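SH3 domain-containing protein (Dictyostelium discoideum, PDB 4NQI) drives membrane remodelling through its N-terminal inverse BAR (I-BAR) domain, controlling osmoregulation, phagocytosis and cytokinesis, and probably binds phosphatidylinositol lipids. Local coordinates at the interface of chains A and B. Coordinates in Å, arbitrary orientation; residue numbers count along the deposited sequence, not the author numbering. Chains: chain A/B, SH3 domain-containing protein.

The interface of chains A and B. Residues chain A 74, 78, 81, 220, 223-224; chain B 191-192, 195-196, 199.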
# COMPACT_ATOMS: atom_id res chain seq x y z
N PHE A 74 3.19 2.96 -26.81
CA PHE A 74 2.16 2.71 -25.80
C PHE A 74 2.21 1.28 -25.25
O PHE A 74 2.08 1.07 -24.05
CB PHE A 74 0.76 3.00 -26.37
CG PHE A 74 0.37 4.45 -26.30
CD1 PHE A 74 0.00 5.03 -25.09
CD2 PHE A 74 0.34 5.23 -27.45
CE1 PHE A 74 -0.37 6.36 -25.03
CE2 PHE A 74 -0.04 6.56 -27.39
CZ PHE A 74 -0.39 7.13 -26.18
N PHE A 78 2.67 0.14 -21.45
CA PHE A 78 1.82 -0.80 -20.72
C PHE A 78 2.65 -1.88 -20.03
O PHE A 78 2.38 -2.25 -18.89
CB PHE A 78 0.82 -1.46 -21.67
CG PHE A 78 -0.20 -0.51 -22.24
CD1 PHE A 78 -0.63 0.59 -21.51
CD2 PHE A 78 -0.73 -0.73 -23.50
CE1 PHE A 78 -1.57 1.46 -22.04
CE2 PHE A 78 -1.67 0.13 -24.03
CZ PHE A 78 -2.10 1.23 -23.30
N LEU A 81 4.50 -0.59 -17.03
CA LEU A 81 3.54 -0.32 -15.96
C LEU A 81 3.20 -1.62 -15.24
O LEU A 81 3.19 -1.69 -14.01
CB LEU A 81 2.27 0.33 -16.51
CG LEU A 81 1.17 0.60 -15.48
CD1 LEU A 81 1.66 1.56 -14.40
CD2 LEU A 81 -0.08 1.14 -16.16
N HIS A 220 4.57 8.10 -19.07
CA HIS A 220 3.19 8.41 -19.46
C HIS A 220 3.06 9.84 -19.99
O HIS A 220 2.32 10.09 -20.93
CB HIS A 220 2.23 8.19 -18.29
CG HIS A 220 2.19 6.77 -17.81
ND1 HIS A 220 1.49 6.39 -16.68
CD2 HIS A 220 2.75 5.64 -18.30
CE1 HIS A 220 1.63 5.09 -16.49
NE2 HIS A 220 2.39 4.61 -17.47
N LEU A 223 4.20 9.89 -23.60
CA LEU A 223 3.19 9.24 -24.43
C LEU A 223 1.95 10.11 -24.62
O LEU A 223 1.48 10.29 -25.75
CB LEU A 223 2.80 7.89 -23.81
CG LEU A 223 3.86 6.80 -23.92
CD1 LEU A 223 3.57 5.63 -22.99
CD2 LEU A 223 3.95 6.33 -25.35
N ILE A 224 1.43 10.64 -23.52
CA ILE A 224 0.26 11.51 -23.55
C ILE A 224 0.52 12.75 -24.41
O ILE A 224 -0.32 13.15 -25.22
CB ILE A 224 -0.17 11.92 -22.12
CG1 ILE A 224 -0.69 10.70 -21.35
CG2 ILE A 224 -1.24 13.00 -22.16
CD1 ILE A 224 -0.92 10.97 -19.86
N PHE B 191 -6.39 6.49 -21.28
CA PHE B 191 -6.26 5.36 -20.36
C PHE B 191 -5.16 5.62 -19.33
O PHE B 191 -5.38 5.49 -18.13
CB PHE B 191 -5.96 4.07 -21.13
CG PHE B 191 -5.65 2.89 -20.25
CD1 PHE B 191 -6.67 2.15 -19.67
CD2 PHE B 191 -4.33 2.50 -20.03
CE1 PHE B 191 -6.38 1.06 -18.86
CE2 PHE B 191 -4.04 1.41 -19.23
CZ PHE B 191 -5.06 0.69 -18.64
N LEU B 192 -3.98 6.00 -19.82
CA LEU B 192 -2.85 6.30 -18.95
C LEU B 192 -3.11 7.55 -18.10
O LEU B 192 -2.79 7.57 -16.91
CB LEU B 192 -1.57 6.47 -19.77
CG LEU B 192 -1.00 5.21 -20.42
CD1 LEU B 192 0.22 5.53 -21.29
CD2 LEU B 192 -0.63 4.18 -19.35
N PHE B 195 -5.30 6.51 -15.29
CA PHE B 195 -4.58 5.65 -14.35
C PHE B 195 -3.58 6.46 -13.52
O PHE B 195 -3.31 6.12 -12.36
CB PHE B 195 -3.86 4.51 -15.10
CG PHE B 195 -3.61 3.30 -14.25
CD1 PHE B 195 -4.60 2.34 -14.07
CD2 PHE B 195 -2.38 3.10 -13.63
CE1 PHE B 195 -4.38 1.22 -13.28
CE2 PHE B 195 -2.15 1.98 -12.85
CZ PHE B 195 -3.15 1.04 -12.67
N ASN B 196 -3.04 7.53 -14.11
CA ASN B 196 -2.09 8.40 -13.42
C ASN B 196 -2.62 9.00 -12.11
O ASN B 196 -1.84 9.29 -11.20
CB ASN B 196 -1.65 9.54 -14.35
CG ASN B 196 -0.65 9.09 -15.40
OD1 ASN B 196 -0.10 7.99 -15.32
ND2 ASN B 196 -0.40 9.95 -16.37
N LEU B 199 -1.79 6.53 -9.48
CA LEU B 199 -0.35 6.49 -9.28
C LEU B 199 0.15 7.66 -8.42
O LEU B 199 0.92 7.46 -7.48
CB LEU B 199 0.38 6.48 -10.62
CG LEU B 199 0.11 5.25 -11.49
CD1 LEU B 199 0.80 5.35 -12.84
CD2 LEU B 199 0.55 3.99 -10.76
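A:His220 and B:Asn196 illustrate how a directed polar bond can be set among apolar contacts between helices. Followed from CB to the ring, A:His220 passes from B:Asn196 to B:Leu192 and B:Leu199. CB lies near the amide ND2 of B:Asn196 and CG near its OD1; with CG beside the backbone N and anti to the carbonyl carbon (chi1 -62°) the ring reaches across to chain B. There ND1 donates to OD1 of B:Asn196 at 2.6 Å, almost straight (170° at H), in the ring plane and on a lone pair of the amide carbonyl. Ring and amide are nearly coplanar, 14° apart, so this bond probably restrains rotation of both. CE1 touches CD1 of B:Leu199, CD2 lies against both methyls of B:Leu192, and that leucine lays its CD2 over one ring face, 3.6 Å from NE2. Its other branch, CD1, touches both A:Leu223 CD1 and A:Phe74 CD1, each 3.8 Å away. A:Phe78 and B:Phe191 meet edge to face, CE1 of the former 3.6 Å from CD2 of the latter; A:Leu81 CD2 rests against the B:Phe195 ring. An alanine in place of A:His220 would probably leave the B:Asn196 carbonyl without its donor and open a gap beside B:Leu192. Repeated by two-fold symmetry, the patch helps join helices 72-140 and 160-225 of chain A to helix 152-224 of chain B in the antiparallel, elongated I-BAR dimer, the form in which this domain family shapes membranes.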